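PDB 4EEI: adenylosuccinate lyase from Francisella tularensis subsp. tularensis SCHU S4, which probably catalyses two fumarate-releasing eliminations of purine biosynthesis, converting adenylosuccinate to AMP and succinyl-AICAR (SAICAR) to AICAR. Local coordinates for residues E118-S123 against N329-L334. Sequence-based numbering, arbitrary orientation.
Sequences EALCDS and NTIDNL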
ATOM      1  N   GLU B 118      26.677   2.871  -0.883  1.00 18.79           N
ATOM      2  CA  GLU B 118      27.943   2.151  -1.001  1.00 20.68           C
ATOM      3  C   GLU B 118      28.730   2.217   0.312  1.00 23.98           C
ATOM      4  O   GLU B 118      29.394   1.256   0.704  1.00 23.77           O
ATOM      5  CB  GLU B 118      28.775   2.701  -2.163  1.00 23.15           C
ATOM      6  CG  GLU B 118      30.031   1.883  -2.453  1.00 25.81           C
ATOM      7  CD  GLU B 118      30.527   2.057  -3.880  1.00 36.15           C
ATOM      8  OE1 GLU B 118      30.451   3.193  -4.397  1.00 39.38           O
ATOM      9  OE2 GLU B 118      30.991   1.058  -4.482  1.00 36.96           O
ATOM     10  N   ALA B 119      28.658   3.355   1.000  1.00 21.84           N
ATOM     11  CA  ALA B 119      29.360   3.491   2.272  1.00 21.61           C
ATOM     12  C   ALA B 119      28.759   2.555   3.326  1.00 21.91           C
ATOM     13  O   ALA B 119      29.483   2.019   4.173  1.00 24.69           O
ATOM     14  CB  ALA B 119      29.339   4.938   2.750  1.00 24.37           C
ATOM     15  N   LEU B 120      27.444   2.370   3.288  1.00 21.31           N
ATOM     16  CA  LEU B 120      26.793   1.444   4.218  1.00 21.43           C
ATOM     17  C   LEU B 120      27.222   0.008   3.907  1.00 23.78           C
ATOM     18  O   LEU B 120      27.461  -0.788   4.818  1.00 22.94           O
ATOM     19  CB  LEU B 120      25.267   1.567   4.146  1.00 16.91           C
ATOM     20  CG  LEU B 120      24.525   0.481   4.937  1.00 16.98           C
ATOM     21  CD1 LEU B 120      24.923   0.521   6.413  1.00 16.35           C
ATOM     22  CD2 LEU B 120      23.018   0.605   4.780  1.00 17.29           C
ATOM     23  N   CYS B 121      27.316  -0.317   2.619  1.00 22.86           N
ATOM     24  CA  CYS B 121      27.848  -1.618   2.194  1.00 23.33           C
ATOM     25  C   CYS B 121      29.242  -1.822   2.754  1.00 21.12           C
ATOM     26  O   CYS B 121      29.526  -2.867   3.355  1.00 23.22           O
ATOM     27  CB  CYS B 121      27.873  -1.738   0.666  1.00 19.04           C
ATOM     28  SG  CYS B 121      26.217  -1.887  -0.060  1.00 23.01           S
ATOM     29  N   ASP B 122      30.105  -0.824   2.582  1.00 22.67           N
ATOM     30  CA  ASP B 122      31.462  -0.899   3.119  1.00 26.08           C
ATOM     31  C   ASP B 122      31.488  -1.176   4.622  1.00 25.60           C
ATOM     32  O   ASP B 122      32.254  -2.014   5.089  1.00 20.19           O
ATOM     33  CB  ASP B 122      32.239   0.389   2.835  1.00 28.71           C
ATOM     34  CG  ASP B 122      32.424   0.650   1.354  1.00 34.96           C
ATOM     35  OD1 ASP B 122      32.298  -0.302   0.556  1.00 37.55           O
ATOM     36  OD2 ASP B 122      32.711   1.814   0.994  1.00 34.53           O
ATOM     37  N   SER B 123      30.664  -0.460   5.378  1.00 22.30           N
ATOM     38  CA  SER B 123      30.636  -0.624   6.831  1.00 25.87           C
ATOM     39  C   SER B 123      30.113  -2.003   7.259  1.00 21.01           C
ATOM     40  O   SER B 123      30.600  -2.579   8.244  1.00 26.73           O
ATOM     41  CB  SER B 123      29.802   0.487   7.476  1.00 29.68           C
ATOM     42  OG  SER B 123      30.540   1.692   7.537  1.00 32.50           O
ATOM     43  N   ASN B 329      26.461   4.706  10.603  1.00 22.95           N
ATOM     44  CA  ASN B 329      27.117   5.079  11.854  1.00 22.71           C
ATOM     45  C   ASN B 329      26.752   4.104  12.973  1.00 21.12           C
ATOM     46  O   ASN B 329      27.585   3.774  13.809  1.00 21.42           O
ATOM     47  CB  ASN B 329      26.758   6.513  12.240  1.00 27.74           C
ATOM     48  CG  ASN B 329      27.392   7.544  11.323  1.00 40.08           C
ATOM     49  OD1 ASN B 329      28.539   7.390  10.885  1.00 40.63           O
ATOM     50  ND2 ASN B 329      26.651   8.615  11.038  1.00 42.53           N
ATOM     51  N   THR B 330      25.507   3.647  12.975  1.00 20.67           N
ATOM     52  CA  THR B 330      25.046   2.667  13.958  1.00 25.82           C
ATOM     53  C   THR B 330      25.790   1.333  13.810  1.00 23.27           C
ATOM     54  O   THR B 330      26.184   0.720  14.799  1.00 25.46           O
ATOM     55  CB  THR B 330      23.517   2.456  13.851  1.00 25.29           C
ATOM     56  OG1 THR B 330      22.845   3.658  14.261  1.00 26.64           O
ATOM     57  CG2 THR B 330      23.064   1.325  14.750  1.00 24.79           C
ATOM     58  N   ILE B 331      25.990   0.888  12.573  1.00 21.37           N
ATOM     59  CA  ILE B 331      26.787  -0.319  12.346  1.00 23.72           C
ATOM     60  C   ILE B 331      28.236  -0.105  12.801  1.00 24.40           C
ATOM     61  O   ILE B 331      28.791  -0.937  13.536  1.00 22.57           O
ATOM     62  CB  ILE B 331      26.761  -0.743  10.866  1.00 23.78           C
ATOM     63  CG1 ILE B 331      25.345  -1.148  10.442  1.00 22.46           C
ATOM     64  CG2 ILE B 331      27.755  -1.883  10.619  1.00 22.04           C
ATOM     65  CD1 ILE B 331      24.799  -2.356  11.182  1.00 23.93           C
ATOM     66  N   ASP B 332      28.858   0.996  12.374  1.00 25.42           N
ATOM     67  CA  ASP B 332      30.235   1.281  12.800  1.00 26.46           C
ATOM     68  C   ASP B 332      30.396   1.259  14.311  1.00 29.53           C
ATOM     69  O   ASP B 332      31.393   0.746  14.826  1.00 27.55           O
ATOM     70  CB  ASP B 332      30.720   2.648  12.291  1.00 27.30           C
ATOM     71  CG  ASP B 332      30.931   2.680  10.794  1.00 35.00           C
ATOM     72  OD1 ASP B 332      31.081   1.594  10.192  1.00 31.01           O
ATOM     73  OD2 ASP B 332      30.959   3.797  10.222  1.00 34.75           O
ATOM     74  N   ASN B 333      29.424   1.825  15.021  1.00 24.04           N
ATOM     75  CA  ASN B 333      29.570   2.022  16.460  1.00 29.49           C
ATOM     76  C   ASN B 333      28.968   0.897  17.300  1.00 24.13           C
ATOM     77  O   ASN B 333      29.087   0.904  18.520  1.00 26.36           O
ATOM     78  CB  ASN B 333      28.984   3.382  16.874  1.00 32.43           C
ATOM     79  CG  ASN B 333      29.761   4.550  16.292  1.00 36.27           C
ATOM     80  OD1 ASN B 333      30.982   4.503  16.185  1.00 41.30           O
ATOM     81  ND2 ASN B 333      29.053   5.601  15.902  1.00 35.42           N
ATOM     82  N   LEU B 334      28.325  -0.063  16.642  1.00 25.74           N
ATOM     83  CA  LEU B 334      27.716  -1.201  17.333  1.00 22.69           C
ATOM     84  C   LEU B 334      28.760  -1.958  18.163  1.00 26.37           C
ATOM     85  O   LEU B 334      29.859  -2.233  17.676  1.00 24.52           O
ATOM     86  CB  LEU B 334      27.086  -2.154  16.297  1.00 21.00           C
ATOM     87  CG  LEU B 334      26.171  -3.267  16.810  1.00 22.07           C
ATOM     88  CD1 LEU B 334      24.929  -2.651  17.452  1.00 21.64           C
ATOM     89  CD2 LEU B 334      25.752  -4.219  15.675  1.00 23.00           C
TER
HETATM   90  O   HOH W   1      31.640  -1.106  10.443  1.00 19.73           O
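Ser123 OG (chi1 -78°) and Asp332 CG (chi1 -70°) each lie beside their own backbone N and anti to the carbonyl carbon, which brings hydroxyl and carboxylate together between two long helices, 94-131 and 304-333, of the helical bundle characteristic of the fumarase/aspartase (lyase 1) superfamily. The helical parts, 118-123 and 329-333, run nearly parallel, their axes inclined by 15° and 9.5 Å apart at closest approach. Ser123 OG donates to Asp332 OD1 over 2.7 Å, meeting the oxygen on its syn side and somewhat out of the carboxylate plane. The other oxygen, OD2, forms a salt bridge with Lys328 NZ, one turn earlier on the same helix, and the same ammonium makes a weak hydrogen bond with Ser123 OG. Ile331 CG2 lies against the carbonyl oxygen Ser123 O at 3.8 Å. Apolar contact is limited to a loose touch of 4.4 Å between the buried side chains of Ile331, through CG1, and Leu120, through CD1. Leu236 and Ile240 of helix 217-244 also touch Ile331, and Phe161 of helix 151-173 touches Leu120. A water closes a second link between the helices, donating to Ser123 O and to Asp332 OD1, at 2.8 Å from each; OD1 thus receives both the serine hydroxyl and the water.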